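Local coordinates for protein adenylate kinase (Desulfovibrio gigas, PDB 3L0S) that probably catalyses the reversible transfer of the terminal phosphate of ATP to AMP, giving two ADP, and carries a metal ion in its LID domain, at residues A[135-140]-A[149-154]; A[124-129]-A[159-164]; A[14-19]-A[209-214]; A[2-7]-A[80-85]. All coordinates share one frame; numbering follows the deposited sequence.

How the contacts relate
The chain opens with strand 2-6, which contact 4 pairs with strand 80-83 at the centre of the parallel CORE sheet. Straight after that strand, helix 13-22 enters contact 3, whose partner at 209-214 lies near the C terminus; contacts 3 and 4 cross along the sequence, and they touch where Gly-17 packs on Leu-81 and Ile-5. Contact 3 closes the longest loop, and within it 124-129 and 159-164 meet in contact 2, which encloses contact 1. These last two share the cobalt ion and probable backbone hydrogen bonds in the metal-bearing lobe, their centres about 11 Å apart; contact 4 closes before either opens, its centre about 30 Å from that of contact 1.

Contact 1: residues A[135-140]-A[149-154]; sequences HPNNIF and DVCRVC. With CO (cobalt (II) ion), chain C.
His-135 shows how one side chain can both bind a metal and pack against the loop that supplies two of the other ligands. Its CB lies 3.6 Å from Cys-151 SG, and CG rests 3.6 Å from Val-153 CB. With CG beside the backbone N (chi1 -75°), the ring is carried across to the second segment, where ND1 binds the cobalt ion at 2.0 Å. CE1 adjoins Cys-154 SG, which lies at the ring edge and in its plane. Over one face, Val-153 CG1 sits 3.6 Å above the ring centre, nearest NE2 and CD2, a CH-pi contact that backs the ring while the cobalt bond fixes its rotation.

Cys-151 SG and Cys-154 SG bind the cobalt from the other segment. The former also accepts the backbone N-H of Val-153 and of Cys-154, bonds that would temper the thiolate's charge. Farther along, a water donates to Pro-136 O and accepts from Arg-152 NH1.

Cys-129, on strand 128-129, completes the site of three cysteines and one histidine. The two segments belong to the long connection between that strand and strand 158-159, and Leu-158 of the latter packs against both Asn-137 and Cys-151.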
loop_
_atom_site.group_PDB
_atom_site.type_symbol
_atom_site.label_atom_id
_atom_site.label_comp_id
_atom_site.label_asym_id
_atom_site.label_seq_id
_atom_site.Cartn_x
_atom_site.Cartn_y
_atom_site.Cartn_z
ATOM N N HIS A 135 6.055 19.307 -8.724
ATOM C CA HIS A 135 5.161 19.642 -9.925
ATOM C C HIS A 135 4.789 18.420 -10.734
ATOM O O HIS A 135 5.691 17.816 -11.337
ATOM C CB HIS A 135 5.897 20.562 -10.892
ATOM C CG HIS A 135 6.003 21.980 -10.418
ATOM N ND1 HIS A 135 6.869 22.885 -10.992
ATOM C CD2 HIS A 135 5.418 22.616 -9.374
ATOM C CE1 HIS A 135 6.811 24.025 -10.314
ATOM N NE2 HIS A 135 5.921 23.893 -9.339
ATOM N N PRO A 136 3.497 18.009 -10.734
ATOM C CA PRO A 136 3.215 16.716 -11.407
ATOM C C PRO A 136 3.262 16.717 -12.941
ATOM O O PRO A 136 2.612 17.541 -13.615
ATOM C CB PRO A 136 1.798 16.372 -10.891
ATOM C CG PRO A 136 1.710 17.239 -9.576
ATOM C CD PRO A 136 2.321 18.477 -9.974
ATOM N N ASN A 137 4.062 15.796 -13.486
ATOM C CA ASN A 137 4.234 15.677 -14.951
ATOM C C ASN A 137 4.290 14.182 -15.197
ATOM O O ASN A 137 5.046 13.481 -14.508
ATOM C CB ASN A 137 5.561 16.286 -15.421
ATOM C CG ASN A 137 5.522 17.787 -15.510
ATOM O OD1 ASN A 137 5.959 18.530 -14.590
ATOM N ND2 ASN A 137 5.065 18.245 -16.635
ATOM N N ASN A 138 3.511 13.689 -16.138
ATOM C CA ASN A 138 3.618 12.247 -16.458
ATOM C C ASN A 138 3.263 12.104 -17.931
ATOM O O ASN A 138 2.196 12.565 -18.334
ATOM C CB ASN A 138 2.620 11.437 -15.623
ATOM C CG ASN A 138 2.891 9.940 -15.658
ATOM O OD1 ASN A 138 2.855 9.315 -16.710
ATOM N ND2 ASN A 138 3.114 9.336 -14.462
ATOM N N ILE A 139 4.108 11.418 -18.699
ATOM C CA ILE A 139 3.844 11.281 -20.083
ATOM C C ILE A 139 2.642 10.374 -20.320
ATOM O O ILE A 139 2.092 10.412 -21.380
ATOM C CB ILE A 139 5.106 10.894 -20.905
ATOM C CG1 ILE A 139 5.639 9.542 -20.500
ATOM C CG2 ILE A 139 6.260 11.903 -20.716
ATOM C CD1 ILE A 139 6.535 8.955 -21.569
ATOM N N PHE A 140 2.198 9.587 -19.355
ATOM C CA PHE A 140 1.127 8.666 -19.667
ATOM C C PHE A 140 -0.163 9.017 -18.989
ATOM O O PHE A 140 -1.070 8.206 -19.065
ATOM C CB PHE A 140 1.459 7.206 -19.297
ATOM C CG PHE A 140 2.473 6.593 -20.168
ATOM C CD1 PHE A 140 2.116 6.097 -21.443
ATOM C CD2 PHE A 140 3.803 6.474 -19.727
ATOM C CE1 PHE A 140 3.093 5.501 -22.305
ATOM C CE2 PHE A 140 4.814 5.894 -20.563
ATOM C CZ PHE A 140 4.434 5.418 -21.880
ATOM N N ASP A 149 8.527 19.197 -24.128
ATOM C CA ASP A 149 9.635 18.605 -23.335
ATOM C C ASP A 149 9.775 19.179 -21.928
ATOM O O ASP A 149 10.623 18.718 -21.175
ATOM C CB ASP A 149 10.982 18.898 -24.040
ATOM C CG ASP A 149 11.101 18.200 -25.356
ATOM O OD1 ASP A 149 10.801 16.992 -25.419
ATOM O OD2 ASP A 149 11.524 18.856 -26.332
ATOM N N VAL A 150 9.010 20.231 -21.595
ATOM C CA VAL A 150 9.129 20.881 -20.260
ATOM C C VAL A 150 7.938 20.740 -19.285
ATOM O O VAL A 150 6.796 20.470 -19.670
ATOM C CB VAL A 150 9.594 22.344 -20.362
ATOM C CG1 VAL A 150 10.819 22.456 -21.253
ATOM C CG2 VAL A 150 8.491 23.225 -20.962
ATOM N N CYS A 151 8.230 20.968 -18.014
ATOM C CA CYS A 151 7.241 21.005 -16.949
ATOM C C CYS A 151 6.002 21.765 -17.371
ATOM O O CYS A 151 6.111 22.871 -17.888
ATOM C CB CYS A 151 7.854 21.684 -15.749
ATOM S SG CYS A 151 6.751 21.644 -14.268
ATOM N N ARG A 152 4.838 21.150 -17.199
ATOM C CA ARG A 152 3.601 21.809 -17.561
ATOM C C ARG A 152 3.196 22.883 -16.524
ATOM O O ARG A 152 2.186 23.568 -16.746
ATOM C CB ARG A 152 2.481 20.784 -17.544
ATOM C CG ARG A 152 2.358 20.122 -16.156
ATOM C CD ARG A 152 1.343 19.004 -16.066
ATOM N NE ARG A 152 0.122 19.371 -16.736
ATOM C CZ ARG A 152 -0.870 20.063 -16.191
ATOM N NH1 ARG A 152 -0.815 20.474 -14.901
ATOM N NH2 ARG A 152 -1.937 20.344 -16.952
ATOM N N VAL A 153 3.884 22.947 -15.363
ATOM C CA VAL A 153 3.566 23.948 -14.309
ATOM C C VAL A 153 4.442 25.220 -14.465
ATOM O O VAL A 153 3.922 26.331 -14.409
ATOM C CB VAL A 153 3.715 23.373 -12.866
ATOM C CG1 VAL A 153 3.333 24.459 -11.820
ATOM C CG2 VAL A 153 2.811 22.164 -12.639
ATOM N N CYS A 154 5.757 25.068 -14.676
ATOM C CA CYS A 154 6.659 26.230 -14.581
ATOM C C CYS A 154 7.620 26.341 -15.750
ATOM O O CYS A 154 8.413 27.243 -15.787
ATOM C CB CYS A 154 7.477 26.160 -13.262
ATOM S SG CYS A 154 8.823 24.926 -13.255
HETATM CO CO CO C . 7.955 22.791 -12.625
HETATM O O HOH W 1 0.509 19.283 -13.122
#

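Contact 2: residues A[124-129]-A[159-164]; sequences MGRRIC and SARADD. With CO (cobalt (II) ion), chain C.
Arg-126 and Asp-164 meet in a salt bridge, NH1 to OD1 at 3.1 Å; OD1 lies near the guanidinium plane, while NH1 comes from above the carboxylate plane. Arg-161 grips the same carboxylate side-on: NE binds OD2 at 3.0 Å in a nearly straight bond (177°), and NH2 binds OD1. One oxygen thus serves both arginines, whose NH1 and NH2 approach to 3.6 Å, as expected where arginines gather in a pocket for phosphates; Arg-126 is predicted to bind ATP and Arg-161 AMP.

A second shell positions these groups. A water donates to Arg-126 O and Asp-164 OD2 and accepts from Arg-161 N, tying carboxylate to both backbones. Ile-128 CG1 packs on Arg-161 CG at 3.5 Å. Bent at chi2 (-63°), Arg-127 folds back so that NH1 reaches the carbonyls of Met-124 and Arg-126, while Ala-160 CB covers one guanidinium face toward its rim.

Ile-128 and Ser-159 form an antiparallel hydrogen-bonded pair, Ile-128 N to Ser-159 O at 2.8 Å and Ser-159 N to Ile-128 O at 2.9 Å. This pair belongs to the two-stranded sheet of 128-129 and 158-159, reached from helix 116-124 and leading on to helix 167-177, on which Met-124 packs.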
loop_
_atom_site.group_PDB
_atom_site.type_symbol
_atom_site.label_atom_id
_atom_site.label_comp_id
_atom_site.label_asym_id
_atom_site.label_seq_id
_atom_site.Cartn_x
_atom_site.Cartn_y
_atom_site.Cartn_z
ATOM N N MET A 124 6.645 4.529 -15.228
ATOM C CA MET A 124 7.669 4.856 -16.242
ATOM C C MET A 124 7.469 6.232 -16.790
ATOM O O MET A 124 8.414 6.877 -17.202
ATOM C CB MET A 124 7.635 3.823 -17.360
ATOM C CG MET A 124 8.093 2.419 -16.881
ATOM S SD MET A 124 8.347 1.205 -18.217
ATOM C CE MET A 124 9.844 1.861 -18.980
ATOM N N GLY A 125 6.229 6.679 -16.808
ATOM C CA GLY A 125 5.916 7.917 -17.479
ATOM C C GLY A 125 6.144 9.135 -16.586
ATOM O O GLY A 125 6.035 10.278 -17.053
ATOM N N ARG A 126 6.526 8.909 -15.335
ATOM C CA ARG A 126 6.862 10.044 -14.412
ATOM C C ARG A 126 8.023 10.905 -14.924
ATOM O O ARG A 126 9.041 10.365 -15.338
ATOM C CB ARG A 126 7.272 9.535 -13.035
ATOM C CG ARG A 126 6.107 9.107 -12.153
ATOM C CD ARG A 126 6.608 8.228 -11.051
ATOM N NE ARG A 126 5.484 7.605 -10.370
ATOM C CZ ARG A 126 5.584 6.545 -9.568
ATOM N NH1 ARG A 126 6.783 6.020 -9.291
ATOM N NH2 ARG A 126 4.480 6.035 -9.001
ATOM N N ARG A 127 7.889 12.230 -14.835
ATOM C CA ARG A 127 8.971 13.181 -15.192
ATOM C C ARG A 127 9.068 14.184 -14.085
ATOM O O ARG A 127 8.022 14.692 -13.609
ATOM C CB ARG A 127 8.672 13.889 -16.515
ATOM C CG ARG A 127 8.611 12.912 -17.707
ATOM C CD ARG A 127 9.997 12.255 -17.873
ATOM N NE ARG A 127 10.043 11.389 -19.043
ATOM C CZ ARG A 127 9.853 10.068 -18.984
ATOM N NH1 ARG A 127 9.654 9.450 -17.824
ATOM N NH2 ARG A 127 9.857 9.364 -20.088
ATOM N N ILE A 128 10.290 14.426 -13.605
ATOM C CA ILE A 128 10.491 15.279 -12.453
ATOM C C ILE A 128 11.043 16.600 -12.956
ATOM O O ILE A 128 12.015 16.612 -13.740
ATOM C CB ILE A 128 11.590 14.681 -11.509
ATOM C CG1 ILE A 128 11.301 13.203 -11.223
ATOM C CG2 ILE A 128 11.675 15.460 -10.187
ATOM C CD1 ILE A 128 9.788 12.882 -10.947
ATOM N N CYS A 129 10.460 17.702 -12.458
ATOM C CA CYS A 129 10.853 19.061 -12.791
ATOM C C CYS A 129 12.095 19.512 -12.025
ATOM O O CYS A 129 12.214 19.313 -10.812
ATOM C CB CYS A 129 9.640 19.981 -12.587
ATOM S SG CYS A 129 10.044 21.754 -12.488
ATOM N N SER A 159 13.357 15.491 -16.036
ATOM C CA SER A 159 14.123 14.266 -16.214
ATOM C C SER A 159 13.393 13.040 -15.751
ATOM O O SER A 159 12.382 13.119 -15.025
ATOM C CB SER A 159 15.498 14.366 -15.593
ATOM O OG SER A 159 15.362 15.063 -14.413
ATOM N N ALA A 160 13.871 11.898 -16.249
ATOM C CA ALA A 160 13.334 10.638 -15.832
ATOM C C ALA A 160 14.167 10.181 -14.616
ATOM O O ALA A 160 15.368 10.436 -14.538
ATOM C CB ALA A 160 13.472 9.659 -16.988
ATOM N N ARG A 161 13.529 9.545 -13.667
ATOM C CA ARG A 161 14.251 8.886 -12.547
ATOM C C ARG A 161 14.660 7.444 -12.905
ATOM O O ARG A 161 13.825 6.631 -13.277
ATOM C CB ARG A 161 13.347 8.783 -11.340
ATOM C CG ARG A 161 12.874 10.085 -10.729
ATOM C CD ARG A 161 12.500 9.824 -9.310
ATOM N NE ARG A 161 11.305 8.966 -9.203
ATOM C CZ ARG A 161 10.746 8.595 -8.039
ATOM N NH1 ARG A 161 11.296 8.952 -6.878
ATOM N NH2 ARG A 161 9.682 7.795 -8.030
ATOM N N ALA A 162 15.936 7.103 -12.744
ATOM C CA ALA A 162 16.363 5.699 -13.098
ATOM C C ALA A 162 15.447 4.585 -12.483
ATOM O O ALA A 162 15.095 3.642 -13.176
ATOM C CB ALA A 162 17.833 5.465 -12.753
ATOM N N ASP A 163 15.028 4.706 -11.222
ATOM C CA ASP A 163 14.214 3.651 -10.583
ATOM C C ASP A 163 12.860 3.506 -11.262
ATOM O O ASP A 163 12.365 2.406 -11.443
ATOM C CB ASP A 163 14.017 3.858 -9.079
ATOM C CG ASP A 163 15.297 3.516 -8.217
ATOM O OD1 ASP A 163 16.322 2.945 -8.716
ATOM O OD2 ASP A 163 15.267 3.868 -7.012
ATOM N N ASP A 164 12.297 4.607 -11.720
ATOM C CA ASP A 164 11.071 4.541 -12.528
ATOM C C ASP A 164 11.249 3.812 -13.858
ATOM O O ASP A 164 10.258 3.377 -14.466
ATOM C CB ASP A 164 10.560 5.941 -12.807
ATOM C CG ASP A 164 10.067 6.680 -11.555
ATOM O OD1 ASP A 164 9.672 6.062 -10.509
ATOM O OD2 ASP A 164 10.008 7.927 -11.653
HETATM CO CO CO C . 7.955 22.791 -12.625
HETATM O O HOH W 2 10.712 8.885 -13.981
HETATM O O HOH W 3 14.554 17.046 -13.026
#

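Contact 3: residues A[14-19]-A[209-214]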
loop_
_atom_site.group_PDB
_atom_site.type_symbol
_atom_site.label_atom_id
_atom_site.label_comp_id
_atom_site.label_asym_id
_atom_site.label_seq_id
_atom_site.Cartn_x
_atom_site.Cartn_y
_atom_site.Cartn_z
ATOM N N GLY A 14 -0.319 5.501 -1.811
ATOM C CA GLY A 14 0.226 6.200 -0.625
ATOM C C GLY A 14 -0.501 7.511 -0.427
ATOM O O GLY A 14 -0.855 7.904 0.693
ATOM N N THR A 15 -0.765 8.177 -1.544
ATOM C CA THR A 15 -1.494 9.434 -1.563
ATOM C C THR A 15 -2.874 9.260 -0.938
ATOM O O THR A 15 -3.284 10.043 -0.107
ATOM C CB THR A 15 -1.617 9.930 -3.012
ATOM O OG1 THR A 15 -0.302 10.106 -3.555
ATOM C CG2 THR A 15 -2.398 11.200 -3.095
ATOM N N GLN A 16 -3.570 8.198 -1.319
ATOM C CA GLN A 16 -4.976 7.987 -0.883
ATOM C C GLN A 16 -4.964 7.553 0.550
ATOM O O GLN A 16 -5.838 7.972 1.332
ATOM C CB GLN A 16 -5.645 6.894 -1.707
ATOM C CG GLN A 16 -5.929 7.265 -3.127
ATOM C CD GLN A 16 -6.505 8.638 -3.237
ATOM O OE1 GLN A 16 -7.525 8.976 -2.589
ATOM N NE2 GLN A 16 -5.875 9.459 -4.058
ATOM N N GLY A 17 -4.023 6.655 0.869
ATOM C CA GLY A 17 -3.753 6.234 2.241
ATOM C C GLY A 17 -3.604 7.440 3.175
ATOM O O GLY A 17 -4.231 7.483 4.222
ATOM N N ASN A 18 -2.797 8.427 2.780
ATOM C CA ASN A 18 -2.594 9.645 3.595
ATOM C C ASN A 18 -3.903 10.429 3.804
ATOM O O ASN A 18 -4.207 10.795 4.919
ATOM C CB ASN A 18 -1.512 10.506 2.962
ATOM C CG ASN A 18 -1.057 11.614 3.854
ATOM O OD1 ASN A 18 -1.277 12.765 3.544
ATOM N ND2 ASN A 18 -0.436 11.281 4.981
ATOM N N LEU A 19 -4.690 10.652 2.744
ATOM C CA LEU A 19 -6.023 11.311 2.874
ATOM C C LEU A 19 -7.010 10.590 3.847
ATOM O O LEU A 19 -7.685 11.206 4.672
ATOM C CB LEU A 19 -6.655 11.543 1.507
ATOM C CG LEU A 19 -5.703 12.224 0.507
ATOM C CD1 LEU A 19 -6.305 12.266 -0.963
ATOM C CD2 LEU A 19 -5.241 13.598 0.967
ATOM N N GLY A 209 -8.576 7.387 -12.227
ATOM C CA GLY A 209 -9.035 8.780 -12.078
ATOM C C GLY A 209 -7.978 9.670 -11.438
ATOM O O GLY A 209 -6.986 9.166 -10.892
ATOM N N SER A 210 -8.185 10.984 -11.467
ATOM C CA SER A 210 -7.248 11.913 -10.804
ATOM C C SER A 210 -7.118 11.685 -9.275
ATOM O O SER A 210 -7.952 10.992 -8.701
ATOM C CB SER A 210 -7.684 13.355 -11.065
ATOM O OG SER A 210 -9.005 13.514 -10.590
ATOM N N ILE A 211 -6.101 12.271 -8.621
ATOM C CA ILE A 211 -5.990 12.204 -7.130
ATOM C C ILE A 211 -7.295 12.659 -6.431
ATOM O O ILE A 211 -7.971 11.838 -5.786
ATOM C CB ILE A 211 -4.814 13.018 -6.593
ATOM C CG1 ILE A 211 -3.495 12.308 -6.914
ATOM C CG2 ILE A 211 -4.944 13.271 -5.076
ATOM C CD1 ILE A 211 -2.409 13.315 -7.423
ATOM N N ASP A 212 -7.638 13.949 -6.589
ATOM C CA ASP A 212 -8.871 14.563 -6.061
ATOM C C ASP A 212 -10.113 13.714 -6.392
ATOM O O ASP A 212 -11.001 13.551 -5.551
ATOM C CB ASP A 212 -9.034 16.021 -6.541
ATOM N N SER A 213 -10.160 13.149 -7.599
ATOM C CA SER A 213 -11.314 12.298 -7.991
ATOM C C SER A 213 -11.467 10.977 -7.196
ATOM O O SER A 213 -12.545 10.676 -6.685
ATOM C CB SER A 213 -11.293 12.010 -9.476
ATOM O OG SER A 213 -12.174 10.964 -9.739
ATOM N N ILE A 214 -10.388 10.196 -7.118
ATOM C CA ILE A 214 -10.307 9.022 -6.215
ATOM C C ILE A 214 -10.649 9.406 -4.729
ATOM O O ILE A 214 -11.481 8.738 -4.081
ATOM C CB ILE A 214 -8.898 8.358 -6.305
ATOM C CG1 ILE A 214 -8.591 7.905 -7.745
ATOM C CG2 ILE A 214 -8.751 7.185 -5.305
ATOM C CD1 ILE A 214 -7.076 7.600 -8.002
#
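The helix that follows the P-loop, 13-22, packs here against the start of the C-terminal helix, 211-221, through Thr-15 and Gln-16 on one side and Ile-211 and Ile-214 on the other. Gln-16 makes the tightest approach. Its chain bends at chi2 (-44°), which turns the amide toward the second helix instead of letting it run straight out, and CD comes to lie 3.4 Å from Ile-214 CG2. The same methyl also touches Gln-16 CG at 3.6 Å and OE1 at 3.5 Å, so the glutamine packs from CG outward on a single branch of the isoleucine, the two side chains crossing at about a right angle. At the other end of the amide, NE2 stays 3.6 Å from Ile-211 O, too far to count as a hydrogen bond.

In the P-loop NTPase fold the first strand, the phosphate-binding loop and the helix after it form one continuous unit. Gly-14 and Thr-15 belong to the predicted ATP site at the beginning of that helix, and Gly-209, just before the C-terminal helix, is predicted to join the same site, so each of the two helices joined here has predicted ATP-site residues at or just before its start.

Thr-15 contributes its methyl: CG2 stands anti to the backbone N (leaving OG1 beside that N) and meets Ile-211 CG2 at 3.8 Å. One turn on, Leu-19 CD1 reaches the same isoleucine methyl more loosely, at 4.4 Å. The C-terminal helix starts with Ser-210 as N-cap, its OG accepting from Ser-213 N at 3.2 Å, while Gln-16 and Leu-19 continue onto Lys-215.

Contact 4: residues A[2-7]-A[80-85]; sequences NILIFG and WLLDGF
Trp-80 sets CG between its backbone N and carbonyl carbon (chi1 45°), while Asn-2 places CG beside its own backbone N (chi1 -67°); these torsions bring the amide over the indole. The two planes are only 6° apart. Asn-2 CB lies over the six-membered ring, 3.5 Å from its centroid in a CH-pi contact, and OD1 hangs over the indole nitrogen side, 3.2 Å from NE1 but at an angle too poor for a hydrogen bond. The amide is held in this attitude from outside, ND2 donating to Lys-105 O. Leu-4 runs alongside the tryptophan and brings CD1 to the ring edge, 3.8 Å from CZ3.

Asn-2, Leu-4, Trp-80 and Leu-82 share one face of the parallel sheet; Ile-3, Ile-5, Leu-81 and Asp-83 occupy the other. There Leu-81 CD1 packs on Ile-3 CG2 at 3.6 Å and also reaches Ile-5 CB, and Ile-5 CG2 rests 3.6 Å from Asp-83 CB. Between the strands, Ile-3 N donates to Trp-80 O, Leu-82 N to Ile-3 O at 2.8 Å, and Ile-5 N to Leu-82 O. Past the paired residues a water takes over, accepting from Gly-84 N at 3.0 Å and approaching Ile-5 O and Phe-85 O.

Strand 2-6, which leads into the P-loop, is thereby joined to strand 80-83, which leads into the predicted AMP site at Gly-84 and Phe-85. Asp-83 OD1 forms a salt bridge with Lys-13 and OD2 a hydrogen bond with His-28, so the buried carboxylate, packed on Ile-5 on one side, probably has its charge balanced by Lys-13 at the nucleotide end of the sheet.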
loop_
_atom_site.group_PDB
_atom_site.type_symbol
_atom_site.label_atom_id
_atom_site.label_comp_id
_atom_site.label_asym_id
_atom_site.label_seq_id
_atom_site.Cartn_x
_atom_site.Cartn_y
_atom_site.Cartn_z
ATOM N N ASN A 2 -10.485 0.540 11.619
ATOM C CA ASN A 2 -9.350 -0.251 11.294
ATOM C C ASN A 2 -9.529 -0.573 9.808
ATOM O O ASN A 2 -10.556 -1.105 9.418
ATOM C CB ASN A 2 -9.349 -1.523 12.114
ATOM C CG ASN A 2 -9.144 -1.295 13.614
ATOM O OD1 ASN A 2 -8.566 -0.304 14.048
ATOM N ND2 ASN A 2 -9.604 -2.261 14.415
ATOM N N ILE A 3 -8.553 -0.196 8.995
ATOM C CA ILE A 3 -8.666 -0.271 7.559
ATOM C C ILE A 3 -7.383 -0.910 7.023
ATOM O O ILE A 3 -6.277 -0.530 7.435
ATOM C CB ILE A 3 -8.807 1.090 6.921
ATOM C CG1 ILE A 3 -10.109 1.815 7.382
ATOM C CG2 ILE A 3 -8.715 0.936 5.398
ATOM C CD1 ILE A 3 -10.136 3.297 7.000
ATOM N N LEU A 4 -7.558 -1.868 6.123
ATOM C CA LEU A 4 -6.495 -2.489 5.357
ATOM C C LEU A 4 -6.560 -1.832 3.981
ATOM O O LEU A 4 -7.654 -1.642 3.486
ATOM C CB LEU A 4 -6.881 -3.926 5.136
ATOM C CG LEU A 4 -6.066 -5.010 5.772
ATOM C CD1 LEU A 4 -6.421 -4.947 7.179
ATOM C CD2 LEU A 4 -6.575 -6.303 5.190
ATOM N N ILE A 5 -5.432 -1.512 3.349
ATOM C CA ILE A 5 -5.477 -0.931 1.991
ATOM C C ILE A 5 -4.573 -1.814 1.127
ATOM O O ILE A 5 -3.542 -2.265 1.602
ATOM C CB ILE A 5 -5.003 0.592 1.999
ATOM C CG1 ILE A 5 -5.170 1.273 0.653
ATOM C CG2 ILE A 5 -3.533 0.774 2.430
ATOM C CD1 ILE A 5 -5.572 2.783 0.812
ATOM N N PHE A 6 -4.953 -2.017 -0.133
ATOM C CA PHE A 6 -4.184 -2.755 -1.105
ATOM C C PHE A 6 -4.106 -1.955 -2.398
ATOM O O PHE A 6 -5.139 -1.367 -2.848
ATOM C CB PHE A 6 -4.911 -4.078 -1.467
ATOM C CG PHE A 6 -4.967 -5.080 -0.348
ATOM C CD1 PHE A 6 -3.926 -5.989 -0.161
ATOM C CD2 PHE A 6 -6.101 -5.164 0.513
ATOM C CE1 PHE A 6 -3.962 -6.980 0.857
ATOM C CE2 PHE A 6 -6.157 -6.169 1.529
ATOM C CZ PHE A 6 -5.071 -7.088 1.692
ATOM N N GLY A 7 -2.936 -1.971 -3.045
ATOM C CA GLY A 7 -2.835 -1.414 -4.402
ATOM C C GLY A 7 -1.445 -1.635 -4.952
ATOM O O GLY A 7 -0.523 -1.747 -4.161
ATOM N N TRP A 80 -6.252 2.240 13.151
ATOM C CA TRP A 80 -5.108 2.010 12.214
ATOM C C TRP A 80 -5.412 1.838 10.733
ATOM O O TRP A 80 -6.473 1.355 10.380
ATOM C CB TRP A 80 -4.252 0.811 12.639
ATOM C CG TRP A 80 -4.997 -0.420 13.045
ATOM C CD1 TRP A 80 -5.278 -0.804 14.311
ATOM C CD2 TRP A 80 -5.469 -1.480 12.192
ATOM N NE1 TRP A 80 -5.898 -2.013 14.326
ATOM C CE2 TRP A 80 -6.043 -2.457 13.038
ATOM C CE3 TRP A 80 -5.515 -1.675 10.791
ATOM C CZ2 TRP A 80 -6.652 -3.616 12.534
ATOM C CZ3 TRP A 80 -6.094 -2.837 10.297
ATOM C CH2 TRP A 80 -6.648 -3.791 11.169
ATOM N N LEU A 81 -4.465 2.236 9.884
ATOM C CA LEU A 81 -4.484 1.924 8.462
ATOM C C LEU A 81 -3.281 1.056 8.144
ATOM O O LEU A 81 -2.165 1.522 8.249
ATOM C CB LEU A 81 -4.477 3.221 7.631
ATOM C CG LEU A 81 -4.212 3.074 6.132
ATOM C CD1 LEU A 81 -5.466 2.454 5.543
ATOM C CD2 LEU A 81 -3.948 4.439 5.513
ATOM N N LEU A 82 -3.512 -0.209 7.790
ATOM C CA LEU A 82 -2.459 -1.186 7.527
ATOM C C LEU A 82 -2.211 -1.316 6.024
ATOM O O LEU A 82 -3.088 -1.660 5.228
ATOM C CB LEU A 82 -2.815 -2.551 8.137
ATOM C CG LEU A 82 -1.793 -3.660 7.939
ATOM C CD1 LEU A 82 -0.590 -3.331 8.759
ATOM C CD2 LEU A 82 -2.359 -4.953 8.381
ATOM N N ASP A 83 -0.979 -1.089 5.639
ATOM C CA ASP A 83 -0.670 -0.840 4.255
ATOM C C ASP A 83 0.552 -1.670 3.903
ATOM O O ASP A 83 1.620 -1.455 4.463
ATOM C CB ASP A 83 -0.419 0.645 4.256
ATOM C CG ASP A 83 0.123 1.191 2.965
ATOM O OD1 ASP A 83 0.229 0.506 1.932
ATOM O OD2 ASP A 83 0.433 2.393 3.003
ATOM N N GLY A 84 0.417 -2.619 2.980
ATOM C CA GLY A 84 1.604 -3.271 2.411
ATOM C C GLY A 84 1.835 -4.650 2.982
ATOM O O GLY A 84 2.754 -5.361 2.536
ATOM N N PHE A 85 1.027 -5.001 3.989
ATOM C CA PHE A 85 0.927 -6.337 4.567
ATOM C C PHE A 85 -0.561 -6.575 4.730
ATOM O O PHE A 85 -1.269 -5.635 5.032
ATOM C CB PHE A 85 1.590 -6.424 5.953
ATOM C CG PHE A 85 1.626 -7.819 6.502
ATOM C CD1 PHE A 85 0.527 -8.366 7.160
ATOM C CD2 PHE A 85 2.781 -8.587 6.355
ATOM C CE1 PHE A 85 0.566 -9.671 7.650
ATOM C CE2 PHE A 85 2.868 -9.883 6.842
ATOM C CZ PHE A 85 1.756 -10.455 7.483
HETATM O O HOH W 4 -2.166 -4.069 2.983
#